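Long-range contacts in hookworm platelet inhibitor 1 (Ancylostoma caninum, PDB 4TPV), which inhibits platelet aggregation and platelet adhesion to fibrinogen and collagen, possibly by binding the integrins GPIIb/IIIa and alpha-2/beta-1: residues Tyr26-Ala31 and Asp170-Leu175; Thr36-Thr41 and Ile148-Ala153; Glu9-Asp14 and Cys122-Cys127; Arg16-Glu21 and Asn79-Ala84. All blocks are in the same frame, centred on the assembly; numbering follows the deposited sequence.

Contact 1 of 4, residues Tyr26-Ala31 and Asp170-Leu175; sequences YRAAFA and DWQNLL
The C-terminal, cysteine-rich tail of this CAP protein folds back here on the long helix 13-34 of the CAP domain. Residues 170-175 are the loop between the two short strands 166-167 and 176-177. They lie along the helix side that carries Ala28 and Ala31. The small methyl groups let the loop come close, and the CA atoms of Ala28 and Leu174 are 6.0 Å apart. Ala28 is the centre of the contact. Ala28 CB has Leu174 CD1 at 4.1 Å and Gln172 OE1 at 3.8 Å. Ala28 CB also meets the indole obliquely, with Trp171 CE3 at 4.3 Å. Leu174 CD1 also rests on the backbone, 3.5 Å from Ala28 O. One turn on, Ala31 CB meets the other end of the same leucine, with Leu174 CB at 4.3 Å. Leu175 comes in beside it. Leu175 CD2 reaches the helix backbone, 3.9 Å from Arg27 O, and also touches Ala31 CB. Gln172 bends at chi2 (81°), which brings its amide oxygen back over Ala28. The guanidinium of Arg27 turns to other partners, the carbonyls of Met112, Trp114 and Arg40. Leu174 also packs on Pro154. The contact is van der Waals packing of methyl groups and leucine branches on each other and on backbone carbonyls, so the loop is held on the helix by close fit.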
loop_
_atom_site.group_PDB
_atom_site.type_symbol
_atom_site.label_atom_id
_atom_site.label_comp_id
_atom_site.label_asym_id
_atom_site.label_seq_id
_atom_site.Cartn_x
_atom_site.Cartn_y
_atom_site.Cartn_z
ATOM N N TYR A 26 8.379 -2.274 -2.744
ATOM C CA TYR A 26 8.432 -2.671 -1.341
ATOM C C TYR A 26 7.916 -4.091 -1.182
ATOM O O TYR A 26 8.471 -4.901 -0.459
ATOM C CB TYR A 26 7.582 -1.753 -0.458
ATOM C CG TYR A 26 8.047 -0.321 -0.312
ATOM C CD1 TYR A 26 9.359 0.034 -0.518
ATOM C CD2 TYR A 26 7.149 0.674 0.065
ATOM C CE1 TYR A 26 9.774 1.347 -0.359
ATOM C CE2 TYR A 26 7.551 1.982 0.211
ATOM C CZ TYR A 26 8.867 2.306 -0.000
ATOM O OH TYR A 26 9.258 3.616 0.141
ATOM N N ARG A 27 6.817 -4.390 -1.865
ATOM C CA ARG A 27 6.207 -5.716 -1.719
ATOM C C ARG A 27 7.065 -6.825 -2.367
ATOM O O ARG A 27 7.150 -7.939 -1.853
ATOM C CB ARG A 27 4.770 -5.687 -2.292
ATOM C CG ARG A 27 3.832 -4.818 -1.460
ATOM C CD ARG A 27 2.493 -4.540 -2.164
ATOM N NE ARG A 27 1.706 -5.761 -2.336
ATOM C CZ ARG A 27 0.938 -6.298 -1.384
ATOM N NH1 ARG A 27 0.865 -5.716 -0.189
ATOM N NH2 ARG A 27 0.276 -7.431 -1.608
ATOM N N ALA A 28 7.721 -6.517 -3.488
ATOM C CA ALA A 28 8.642 -7.464 -4.117
ATOM C C ALA A 28 9.879 -7.709 -3.238
ATOM O O ALA A 28 10.327 -8.843 -3.092
ATOM C CB ALA A 28 9.059 -6.948 -5.491
ATOM N N ALA A 29 10.433 -6.637 -2.679
ATOM C CA ALA A 29 11.577 -6.775 -1.777
ATOM C C ALA A 29 11.157 -7.609 -0.589
ATOM O O ALA A 29 11.866 -8.521 -0.164
ATOM C CB ALA A 29 12.082 -5.410 -1.328
ATOM N N PHE A 30 9.986 -7.292 -0.046
ATOM C CA PHE A 30 9.506 -8.020 1.114
ATOM C C PHE A 30 9.260 -9.489 0.779
ATOM O O PHE A 30 9.646 -10.380 1.548
ATOM C CB PHE A 30 8.228 -7.379 1.655
ATOM C CG PHE A 30 7.921 -7.790 3.058
ATOM C CD1 PHE A 30 7.181 -8.925 3.313
ATOM C CD2 PHE A 30 8.376 -7.033 4.117
ATOM C CE1 PHE A 30 6.891 -9.294 4.618
ATOM C CE2 PHE A 30 8.091 -7.389 5.415
ATOM C CZ PHE A 30 7.361 -8.524 5.669
ATOM N N ALA A 31 8.660 -9.768 -0.375
ATOM C CA ALA A 31 8.335 -11.150 -0.741
ATOM C C ALA A 31 9.586 -12.014 -0.907
ATOM O O ALA A 31 9.593 -13.188 -0.526
ATOM C CB ALA A 31 7.498 -11.186 -2.048
ATOM N N ASP A 170 5.858 -9.246 -14.416
ATOM C CA ASP A 170 6.238 -7.836 -14.331
ATOM C C ASP A 170 7.021 -7.514 -13.065
ATOM O O ASP A 170 7.685 -6.476 -12.977
ATOM C CB ASP A 170 4.995 -6.942 -14.363
ATOM C CG ASP A 170 4.367 -6.865 -15.718
ATOM O OD1 ASP A 170 5.048 -7.158 -16.725
ATOM O OD2 ASP A 170 3.181 -6.476 -15.772
ATOM N N TRP A 171 6.901 -8.385 -12.064
ATOM C CA TRP A 171 7.468 -8.143 -10.743
ATOM C C TRP A 171 8.288 -9.347 -10.308
ATOM O O TRP A 171 8.098 -9.903 -9.224
ATOM C CB TRP A 171 6.357 -7.802 -9.731
ATOM C CG TRP A 171 5.821 -6.424 -9.998
ATOM C CD1 TRP A 171 4.705 -6.103 -10.699
ATOM C CD2 TRP A 171 6.443 -5.177 -9.647
ATOM N NE1 TRP A 171 4.573 -4.734 -10.796
ATOM C CE2 TRP A 171 5.626 -4.146 -10.152
ATOM C CE3 TRP A 171 7.608 -4.835 -8.954
ATOM C CZ2 TRP A 171 5.934 -2.794 -9.985
ATOM C CZ3 TRP A 171 7.901 -3.481 -8.775
ATOM C CH2 TRP A 171 7.070 -2.486 -9.290
ATOM N N GLN A 172 9.187 -9.739 -11.203
ATOM C CA GLN A 172 10.203 -10.771 -10.972
ATOM C C GLN A 172 9.597 -12.100 -10.522
ATOM O O GLN A 172 10.248 -12.893 -9.842
ATOM C CB GLN A 172 11.246 -10.279 -9.948
ATOM C CG GLN A 172 11.962 -8.969 -10.351
ATOM C CD GLN A 172 11.123 -7.695 -10.042
ATOM O OE1 GLN A 172 10.661 -7.500 -8.915
ATOM N NE2 GLN A 172 10.943 -6.832 -11.042
ATOM N N ASN A 173 8.367 -12.366 -10.958
ATOM C CA ASN A 173 7.649 -13.566 -10.543
ATOM C C ASN A 173 7.615 -13.751 -9.023
ATOM O O ASN A 173 7.683 -14.884 -8.518
ATOM C CB ASN A 173 8.249 -14.792 -11.225
ATOM C CG ASN A 173 7.997 -14.782 -12.712
ATOM O OD1 ASN A 173 8.920 -14.612 -13.503
ATOM N ND2 ASN A 173 6.731 -14.924 -13.102
ATOM N N LEU A 174 7.447 -12.636 -8.322
ATOM C CA LEU A 174 7.366 -12.630 -6.871
ATOM C C LEU A 174 5.960 -12.339 -6.389
ATOM O O LEU A 174 5.606 -12.705 -5.262
ATOM C CB LEU A 174 8.313 -11.583 -6.279
ATOM C CG LEU A 174 9.803 -11.922 -6.360
ATOM C CD1 LEU A 174 10.637 -10.697 -6.027
ATOM C CD2 LEU A 174 10.129 -13.092 -5.425
ATOM N N LEU A 175 5.171 -11.671 -7.238
ATOM C CA LEU A 175 3.842 -11.179 -6.867
ATOM C C LEU A 175 2.745 -11.843 -7.696
ATOM O O LEU A 175 3.005 -12.410 -8.750
ATOM C CB LEU A 175 3.778 -9.651 -7.031
ATOM C CG LEU A 175 4.888 -8.818 -6.375
ATOM C CD1 LEU A 175 4.622 -7.323 -6.526
ATOM C CD2 LEU A 175 5.078 -9.206 -4.907
#

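Contact 2 of 4, residues Thr36-Thr41 and Ile148-Ala153; sequences TSKMRT and IYEEGA
Glu150 O is the best-held polar atom, with two hydrogen bonds and one weaker CH contact. Ser37 N donates to Glu150 O over 3.1 Å with an N-H...O angle of 160°. That donor stands above the carbonyl plane, 39° out of it. Water 2 donates to Glu150 O at 2.9 Å and accepts from Lys38 N, so two successive amides are tied to one carbonyl. Thr36 CA adds a CH...O contact to Glu150 O at 3.3 Å. A second water joins Ser37 OG to Glu151 O, to which it donates over 2.6 Å. Ser37 OG lies between its own N and carbonyl carbon (chi1 58°), which turns it to this water and to Glu150 CB. Ser37 CA makes a further CH...O contact with Ala153 O. Thr36 CG2 touches the Tyr149 ring obliquely, 3.6 Å from Tyr149 CD1. The extended Lys38 chain runs alongside Glu150, with CE 3.6 Å from Glu150 CG. The ammonium of Lys38 goes on to a salt bridge with Asp160, while Glu151 pairs with Lys98. Thr36 and Glu151 form a single beta bridge between two loops. Residues 36-41 lead from helix 13-34 to strand 43-44, and residues 148-153 from strand 130-138 towards strand 166-167. Tyr149 meets Phe30 of helix 13-34 edge-to-face, so the pair of loops sits against the C-terminal part of that helix.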
loop_
_atom_site.group_PDB
_atom_site.type_symbol
_atom_site.label_atom_id
_atom_site.label_comp_id
_atom_site.label_asym_id
_atom_site.label_seq_id
_atom_site.Cartn_x
_atom_site.Cartn_y
_atom_site.Cartn_z
ATOM N N THR A 36 7.363 -14.855 0.973
ATOM C CA THR A 36 5.918 -14.771 1.095
ATOM C C THR A 36 5.265 -15.422 -0.126
ATOM O O THR A 36 5.582 -15.052 -1.259
ATOM C CB THR A 36 5.440 -13.306 1.211
ATOM O OG1 THR A 36 5.697 -12.610 -0.021
ATOM C CG2 THR A 36 6.184 -12.577 2.346
ATOM N N SER A 37 4.342 -16.356 0.113
ATOM C CA SER A 37 3.832 -17.230 -0.944
ATOM C C SER A 37 2.688 -16.692 -1.816
ATOM O O SER A 37 2.376 -17.309 -2.831
ATOM C CB SER A 37 3.381 -18.550 -0.327
ATOM O OG SER A 37 2.396 -18.323 0.670
ATOM N N LYS A 38 2.053 -15.584 -1.427
ATOM C CA LYS A 38 0.965 -15.029 -2.243
ATOM C C LYS A 38 0.826 -13.516 -2.068
ATOM O O LYS A 38 -0.257 -12.975 -1.808
ATOM C CB LYS A 38 -0.347 -15.756 -1.936
ATOM C CG LYS A 38 -0.740 -15.872 -0.480
ATOM C CD LYS A 38 -2.121 -16.523 -0.375
ATOM C CE LYS A 38 -2.448 -16.889 1.063
ATOM N NZ LYS A 38 -3.799 -17.539 1.154
ATOM N N MET A 39 1.946 -12.825 -2.258
ATOM C CA MET A 39 1.944 -11.368 -2.189
ATOM C C MET A 39 1.378 -10.832 -3.489
ATOM O O MET A 39 1.938 -11.063 -4.549
ATOM C CB MET A 39 3.352 -10.822 -1.957
ATOM C CG MET A 39 3.384 -9.311 -1.789
ATOM S SD MET A 39 2.954 -8.763 -0.132
ATOM C CE MET A 39 4.366 -9.289 0.852
ATOM N N ARG A 40 0.262 -10.116 -3.408
ATOM C CA ARG A 40 -0.362 -9.561 -4.621
ATOM C C ARG A 40 0.308 -8.292 -5.146
ATOM O O ARG A 40 0.786 -7.441 -4.396
ATOM C CB ARG A 40 -1.849 -9.280 -4.362
ATOM C CG ARG A 40 -2.648 -10.585 -4.111
ATOM C CD ARG A 40 -4.150 -10.436 -4.300
ATOM N NE ARG A 40 -4.488 -10.251 -5.718
ATOM C CZ ARG A 40 -5.673 -10.537 -6.243
ATOM N NH1 ARG A 40 -6.632 -11.032 -5.483
ATOM N NH2 ARG A 40 -5.889 -10.327 -7.536
ATOM N N THR A 41 0.287 -8.161 -6.466
ATOM C CA THR A 41 0.628 -6.906 -7.115
ATOM C C THR A 41 -0.464 -5.911 -6.794
ATOM O O THR A 41 -1.651 -6.237 -6.922
ATOM C CB THR A 41 0.731 -7.059 -8.625
ATOM O OG1 THR A 41 1.656 -8.102 -8.936
ATOM C CG2 THR A 41 1.218 -5.759 -9.272
ATOM N N ILE A 148 -0.233 -11.211 8.513
ATOM C CA ILE A 148 0.092 -10.229 7.473
ATOM C C ILE A 148 0.372 -10.912 6.140
ATOM O O ILE A 148 -0.083 -10.445 5.077
ATOM C CB ILE A 148 1.321 -9.370 7.861
ATOM C CG1 ILE A 148 1.153 -8.744 9.241
ATOM C CG2 ILE A 148 1.571 -8.280 6.793
ATOM C CD1 ILE A 148 2.497 -8.243 9.833
ATOM N N TYR A 149 1.137 -12.002 6.191
ATOM C CA TYR A 149 1.507 -12.743 4.987
ATOM C C TYR A 149 1.704 -14.206 5.299
ATOM O O TYR A 149 2.229 -14.550 6.372
ATOM C CB TYR A 149 2.799 -12.185 4.384
ATOM C CG TYR A 149 3.944 -12.150 5.379
ATOM C CD1 TYR A 149 4.800 -13.249 5.549
ATOM C CD2 TYR A 149 4.171 -11.022 6.145
ATOM C CE1 TYR A 149 5.831 -13.201 6.474
ATOM C CE2 TYR A 149 5.201 -10.957 7.049
ATOM C CZ TYR A 149 6.037 -12.044 7.210
ATOM O OH TYR A 149 7.079 -11.990 8.132
ATOM N N GLU A 150 1.294 -15.073 4.374
ATOM C CA GLU A 150 1.649 -16.485 4.483
ATOM C C GLU A 150 3.069 -16.697 3.969
ATOM O O GLU A 150 3.505 -16.001 3.061
ATOM C CB GLU A 150 0.665 -17.367 3.709
ATOM C CG GLU A 150 -0.767 -17.299 4.223
ATOM C CD GLU A 150 -0.910 -17.838 5.638
ATOM O OE1 GLU A 150 -0.090 -18.690 6.052
ATOM O OE2 GLU A 150 -1.842 -17.404 6.338
ATOM N N GLU A 151 3.778 -17.661 4.549
ATOM C CA GLU A 151 5.169 -17.896 4.176
ATOM C C GLU A 151 5.316 -19.092 3.261
ATOM O O GLU A 151 4.692 -20.129 3.485
ATOM C CB GLU A 151 6.032 -18.098 5.419
ATOM C CG GLU A 151 6.234 -16.829 6.238
ATOM C CD GLU A 151 6.803 -17.123 7.613
ATOM O OE1 GLU A 151 6.912 -18.317 7.955
ATOM O OE2 GLU A 151 7.130 -16.167 8.349
ATOM N N GLY A 152 6.164 -18.947 2.244
ATOM C CA GLY A 152 6.522 -20.041 1.357
ATOM C C GLY A 152 7.104 -19.491 0.069
ATOM O O GLY A 152 7.267 -18.282 -0.052
ATOM N N ALA A 153 7.410 -20.378 -0.884
ATOM C CA ALA A 153 7.970 -19.956 -2.172
ATOM C C ALA A 153 7.107 -18.872 -2.797
ATOM O O ALA A 153 5.899 -19.026 -2.864
ATOM C CB ALA A 153 8.076 -21.139 -3.113
HETATM O O HOH W 1 2.410 -20.576 2.234
HETATM O O HOH W 2 2.022 -14.337 1.162
#

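Contact 3 of 4, residues Glu9-Asp14 and Cys122-Cys127; sequences EKLDDD and CAVVDC
Lys10 lies across Val124 at about a right angle, and its aliphatic chain does most of the touching. Lys10 CB starts the contact, 3.7 Å from Val124 CG1. CG is set beside the backbone N and carries the chain on along the strand. Lys10 CD then passes Val124 O at 3.8 Å and also nears the backbone of Val125. Bends at chi3 (79°) and chi4 (70°) keep Lys10 CE against Val124 CG1 at 3.8 Å. The tip, Lys10 NZ, stays 5.8 Å from Asp126 OD1, so these opposite charges attract at most over a distance. Water 3 accepts from Lys10 N at 2.8 Å and donates to Val124 O, linking the two backbones. Leu11 follows with CG anti to its backbone N (chi1 -178°), and Leu11 CD2 reaches Cys122 O at 3.4 Å. The strand belongs to the central sheet of the CAP domain and is anchored by two disulfides, Cys122 to Cys135 and Cys127 to Cys59. The N-terminal segment thus lies over residues 122-126 of strand 119-127 just before Asp12 caps the start of helix 13-34. Leu11 sits between the strand, Phe19 of that helix, and Glu49 and Tyr53 of helix 46-56.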
loop_
_atom_site.group_PDB
_atom_site.type_symbol
_atom_site.label_atom_id
_atom_site.label_comp_id
_atom_site.label_asym_id
_atom_site.label_seq_id
_atom_site.Cartn_x
_atom_site.Cartn_y
_atom_site.Cartn_z
ATOM N N GLU A 9 -5.451 18.810 -6.836
ATOM C CA GLU A 9 -4.574 19.960 -6.720
ATOM C C GLU A 9 -3.121 19.580 -6.473
ATOM O O GLU A 9 -2.215 20.218 -7.007
ATOM C CB GLU A 9 -5.063 20.872 -5.603
ATOM C CG GLU A 9 -4.008 21.841 -5.134
ATOM C CD GLU A 9 -4.589 22.958 -4.314
ATOM O OE1 GLU A 9 -5.820 22.951 -4.096
ATOM O OE2 GLU A 9 -3.815 23.843 -3.896
ATOM N N LYS A 10 -2.896 18.544 -5.667
ATOM C CA LYS A 10 -1.541 18.191 -5.231
ATOM C C LYS A 10 -1.120 16.773 -5.635
ATOM O O LYS A 10 -0.119 16.236 -5.139
ATOM C CB LYS A 10 -1.427 18.355 -3.707
ATOM C CG LYS A 10 -1.724 19.771 -3.218
ATOM C CD LYS A 10 -1.697 19.858 -1.698
ATOM C CE LYS A 10 -0.280 19.936 -1.148
ATOM N NZ LYS A 10 0.375 21.251 -1.448
ATOM N N LEU A 11 -1.875 16.177 -6.550
ATOM C CA LEU A 11 -1.621 14.812 -6.992
ATOM C C LEU A 11 -1.941 14.717 -8.490
ATOM O O LEU A 11 -2.994 15.202 -8.921
ATOM C CB LEU A 11 -2.483 13.831 -6.176
ATOM C CG LEU A 11 -2.301 12.347 -6.485
ATOM C CD1 LEU A 11 -0.971 11.859 -5.955
ATOM C CD2 LEU A 11 -3.448 11.502 -5.910
ATOM N N ASP A 12 -1.033 14.150 -9.289
ATOM C CA ASP A 12 -1.317 13.902 -10.704
ATOM C C ASP A 12 -0.999 12.461 -11.099
ATOM O O ASP A 12 -0.592 11.664 -10.255
ATOM C CB ASP A 12 -0.545 14.877 -11.590
ATOM C CG ASP A 12 0.948 14.883 -11.294
ATOM O OD1 ASP A 12 1.471 13.902 -10.715
ATOM O OD2 ASP A 12 1.613 15.875 -11.647
ATOM N N ASP A 13 -1.194 12.118 -12.374
ATOM C CA ASP A 13 -0.984 10.731 -12.813
ATOM C C ASP A 13 0.432 10.244 -12.547
ATOM O O ASP A 13 0.647 9.078 -12.195
ATOM C CB ASP A 13 -1.288 10.564 -14.301
ATOM C CG ASP A 13 -2.771 10.547 -14.593
ATOM O OD1 ASP A 13 -3.565 10.634 -13.640
ATOM O OD2 ASP A 13 -3.143 10.437 -15.782
ATOM N N ASP A 14 1.392 11.142 -12.745
ATOM C CA ASP A 14 2.796 10.871 -12.472
ATOM C C ASP A 14 2.983 10.385 -11.032
ATOM O O ASP A 14 3.594 9.345 -10.775
ATOM C CB ASP A 14 3.623 12.133 -12.718
ATOM C CG ASP A 14 5.106 11.858 -12.788
ATOM O OD1 ASP A 14 5.485 10.765 -13.254
ATOM O OD2 ASP A 14 5.889 12.744 -12.388
ATOM N N CYS A 122 -4.456 7.109 -3.115
ATOM C CA CYS A 122 -3.813 8.051 -2.188
ATOM C C CYS A 122 -4.290 9.496 -2.359
ATOM O O CYS A 122 -4.914 9.845 -3.358
ATOM C CB CYS A 122 -2.294 7.979 -2.350
ATOM S SG CYS A 122 -1.584 6.333 -2.042
ATOM N N ALA A 123 -3.985 10.335 -1.369
ATOM C CA ALA A 123 -4.447 11.716 -1.329
ATOM C C ALA A 123 -3.374 12.583 -0.676
ATOM O O ALA A 123 -2.658 12.137 0.229
ATOM C CB ALA A 123 -5.770 11.822 -0.560
ATOM N N VAL A 124 -3.237 13.804 -1.162
ATOM C CA VAL A 124 -2.280 14.758 -0.624
ATOM C C VAL A 124 -3.035 16.039 -0.314
ATOM O O VAL A 124 -3.656 16.618 -1.207
ATOM C CB VAL A 124 -1.145 15.021 -1.624
ATOM C CG1 VAL A 124 -0.206 16.093 -1.084
ATOM C CG2 VAL A 124 -0.384 13.723 -1.915
ATOM N N VAL A 125 -3.009 16.488 0.942
ATOM C CA VAL A 125 -3.779 17.665 1.326
ATOM C C VAL A 125 -2.976 18.522 2.288
ATOM O O VAL A 125 -2.043 18.029 2.911
ATOM C CB VAL A 125 -5.109 17.294 1.993
ATOM C CG1 VAL A 125 -5.981 16.435 1.066
ATOM C CG2 VAL A 125 -4.861 16.575 3.294
ATOM N N ASP A 126 -3.323 19.801 2.389
ATOM C CA ASP A 126 -2.712 20.659 3.394
ATOM C C ASP A 126 -3.608 20.793 4.613
ATOM O O ASP A 126 -4.792 21.096 4.494
ATOM C CB ASP A 126 -2.421 22.057 2.830
ATOM C CG ASP A 126 -1.735 22.970 3.855
ATOM O OD1 ASP A 126 -0.522 22.787 4.076
ATOM O OD2 ASP A 126 -2.399 23.863 4.430
ATOM N N CYS A 127 -3.023 20.595 5.786
ATOM C CA CYS A 127 -3.726 20.837 7.033
ATOM C C CYS A 127 -2.929 21.811 7.865
ATOM O O CYS A 127 -1.889 21.438 8.415
ATOM C CB CYS A 127 -3.920 19.543 7.806
ATOM S SG CYS A 127 -4.898 18.310 6.942
HETATM O O HOH W 3 -4.734 17.290 -3.926
#

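Contact 4 of 4, residues Arg16-Glu21 and Asn79-Ala84; sequences REMFTE and NIPLEA
Phe19 and Pro81 form the tightly packed, buried side of this contact, and Met18 and Asn79 the partly exposed one. The proline lies over one face of the phenyl ring. Pro81 CB is 4.1 Å from the centroid of the Phe19 ring and only 5° off the normal, a well-centred CH-pi contact. Pro81 CA comes over the same face, 3.7 Å from Phe19 CE1. Pro81 CG lies 4.0 Å from Phe19 CE2, so three carbons of the proline are spread across the ring. Ala84 CB meets the edge of the ring near its plane, at 4.5 Å from Phe19 CE1. Ile80 CG2 touches CZ obliquely. The ring is buried, and it also packs on Cys122 of strand 119-127 and on Val133 and Cys135 of strand 130-138. Helices 13-34 and 80-89 are thus packed side by side on the central sheet of the CAP fold. The axes of the segments 16-21 and 80-84 approach to 9.3 Å and cross at -30°, running in roughly the same direction. Asn79 is the N-cap of helix 80-89. Its CG lies between backbone N and carbonyl carbon (chi1 76°), and Asn79 OD1 accepts from Leu82 N at 2.9 Å, in the carbonyl plane. That bond fixes the amide, and Asn79 ND2 faces Met18 SD at 3.6 Å. On this less buried side, where Asn79 gives up little surface, the Met18 chain is extended beyond CG and crosses Asn79 obliquely. Met18 CB still meets Pro81 CG at 3.8 Å, while the sulfur reaches past the proline to the helix start.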
loop_
_atom_site.group_PDB
_atom_site.type_symbol
_atom_site.label_atom_id
_atom_site.label_comp_id
_atom_site.label_asym_id
_atom_site.label_seq_id
_atom_site.Cartn_x
_atom_site.Cartn_y
_atom_site.Cartn_z
ATOM N N ARG A 16 0.646 9.298 -8.982
ATOM C CA ARG A 16 -0.126 8.073 -8.753
ATOM C C ARG A 16 0.738 6.884 -9.126
ATOM O O ARG A 16 0.825 5.915 -8.386
ATOM C CB ARG A 16 -1.441 8.068 -9.542
ATOM C CG ARG A 16 -2.404 9.160 -9.113
ATOM C CD ARG A 16 -3.636 9.195 -9.991
ATOM N NE ARG A 16 -4.608 10.135 -9.447
ATOM C CZ ARG A 16 -4.888 11.330 -9.964
ATOM N NH1 ARG A 16 -4.302 11.738 -11.087
ATOM N NH2 ARG A 16 -5.781 12.111 -9.362
ATOM N N GLU A 17 1.413 6.984 -10.269
ATOM C CA GLU A 17 2.320 5.941 -10.715
ATOM C C GLU A 17 3.493 5.775 -9.741
ATOM O O GLU A 17 3.875 4.650 -9.422
ATOM C CB GLU A 17 2.827 6.253 -12.133
ATOM C CG GLU A 17 3.499 5.083 -12.815
ATOM C CD GLU A 17 3.840 5.386 -14.267
ATOM O OE1 GLU A 17 4.219 6.543 -14.563
ATOM O OE2 GLU A 17 3.716 4.475 -15.113
ATOM N N MET A 18 4.037 6.879 -9.240
ATOM C CA MET A 18 5.136 6.812 -8.289
ATOM C C MET A 18 4.671 6.069 -7.042
ATOM O O MET A 18 5.350 5.184 -6.573
ATOM C CB MET A 18 5.661 8.202 -7.932
ATOM C CG MET A 18 6.428 8.874 -9.069
ATOM S SD MET A 18 6.707 10.610 -8.672
ATOM C CE MET A 18 7.390 11.216 -10.227
ATOM N N PHE A 19 3.485 6.386 -6.541
ATOM C CA PHE A 19 2.982 5.684 -5.361
ATOM C C PHE A 19 2.852 4.183 -5.614
ATOM O O PHE A 19 3.244 3.364 -4.780
ATOM C CB PHE A 19 1.622 6.247 -4.940
ATOM C CG PHE A 19 1.699 7.426 -4.006
ATOM C CD1 PHE A 19 2.140 7.273 -2.706
ATOM C CD2 PHE A 19 1.260 8.670 -4.413
ATOM C CE1 PHE A 19 2.176 8.364 -1.836
ATOM C CE2 PHE A 19 1.293 9.754 -3.551
ATOM C CZ PHE A 19 1.753 9.595 -2.251
ATOM N N THR A 20 2.284 3.825 -6.756
ATOM C CA THR A 20 2.013 2.423 -7.057
ATOM C C THR A 20 3.314 1.634 -7.223
ATOM O O THR A 20 3.468 0.554 -6.662
ATOM C CB THR A 20 1.172 2.291 -8.320
ATOM O OG1 THR A 20 0.010 3.130 -8.193
ATOM C CG2 THR A 20 0.753 0.826 -8.542
ATOM N N GLU A 21 4.245 2.183 -7.998
ATOM C CA GLU A 21 5.521 1.500 -8.209
ATOM C C GLU A 21 6.310 1.334 -6.918
ATOM O O GLU A 21 6.940 0.279 -6.685
ATOM C CB GLU A 21 6.371 2.254 -9.232
ATOM C CG GLU A 21 7.605 1.470 -9.717
ATOM C CD GLU A 21 8.777 1.475 -8.743
ATOM O OE1 GLU A 21 8.952 2.463 -7.997
ATOM O OE2 GLU A 21 9.525 0.470 -8.724
ATOM N N ASN A 79 10.585 13.888 -2.663
ATOM C CA ASN A 79 9.266 14.152 -3.202
ATOM C C ASN A 79 8.215 13.480 -2.326
ATOM O O ASN A 79 8.547 12.760 -1.372
ATOM C CB ASN A 79 9.165 13.725 -4.679
ATOM C CG ASN A 79 9.037 12.217 -4.880
ATOM O OD1 ASN A 79 9.088 11.424 -3.935
ATOM N ND2 ASN A 79 8.891 11.816 -6.137
ATOM N N ILE A 80 6.944 13.764 -2.601
ATOM C CA ILE A 80 5.885 13.354 -1.689
ATOM C C ILE A 80 5.744 11.824 -1.578
ATOM O O ILE A 80 5.730 11.292 -0.464
ATOM C CB ILE A 80 4.554 14.021 -2.097
ATOM C CG1 ILE A 80 4.676 15.529 -1.859
ATOM C CG2 ILE A 80 3.397 13.445 -1.309
ATOM C CD1 ILE A 80 3.419 16.318 -2.193
ATOM N N PRO A 81 5.701 11.098 -2.707
ATOM C CA PRO A 81 5.618 9.637 -2.605
ATOM C C PRO A 81 6.791 9.017 -1.827
ATOM O O PRO A 81 6.553 8.138 -0.995
ATOM C CB PRO A 81 5.614 9.182 -4.075
ATOM C CG PRO A 81 5.037 10.341 -4.817
ATOM C CD PRO A 81 5.556 11.563 -4.103
ATOM N N LEU A 82 8.026 9.470 -2.052
ATOM C CA LEU A 82 9.147 8.930 -1.287
ATOM C C LEU A 82 9.122 9.346 0.175
ATOM O O LEU A 82 9.461 8.538 1.040
ATOM C CB LEU A 82 10.491 9.346 -1.900
ATOM C CG LEU A 82 10.795 8.642 -3.220
ATOM C CD1 LEU A 82 11.963 9.352 -3.880
ATOM C CD2 LEU A 82 11.125 7.152 -2.968
ATOM N N GLU A 83 8.724 10.585 0.463
ATOM C CA GLU A 83 8.676 11.046 1.857
ATOM C C GLU A 83 7.715 10.161 2.656
ATOM O O GLU A 83 8.069 9.666 3.733
ATOM C CB GLU A 83 8.292 12.539 1.914
ATOM C CG GLU A 83 8.543 13.251 3.245
ATOM C CD GLU A 83 10.027 13.468 3.585
ATOM O OE1 GLU A 83 10.849 13.854 2.706
ATOM O OE2 GLU A 83 10.365 13.280 4.766
ATOM N N ALA A 84 6.533 9.900 2.113
ATOM C CA ALA A 84 5.572 9.027 2.778
ATOM C C ALA A 84 6.040 7.576 2.775
ATOM O O ALA A 84 6.010 6.910 3.814
ATOM C CB ALA A 84 4.200 9.133 2.107
#

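Overall arrangement
From the N terminus, residues 9-14 meet strand 119-127 in contact 3, closing a loop of some hundred residues. Contact 4 lies within that loop and joins helix 13-34 to helix 80-89. The two touch through Leu11, Phe19, Cys122, Val124 and Ile80. Further along helix 13-34, contact 1 brings in the C-terminal tail. Contact 2, just after the helix, lies within the loop of contact 1 and touches it, for example Leu175 against Thr41. Contacts 1 and 2 each cross contacts 3 and 4 along the chain. Contacts 3, 4 and 1 all use helix 13-34. The centres of contacts 1 and 3 are about 26 Å apart on opposite sides of the chain's centre, so the helix links sheet and tail.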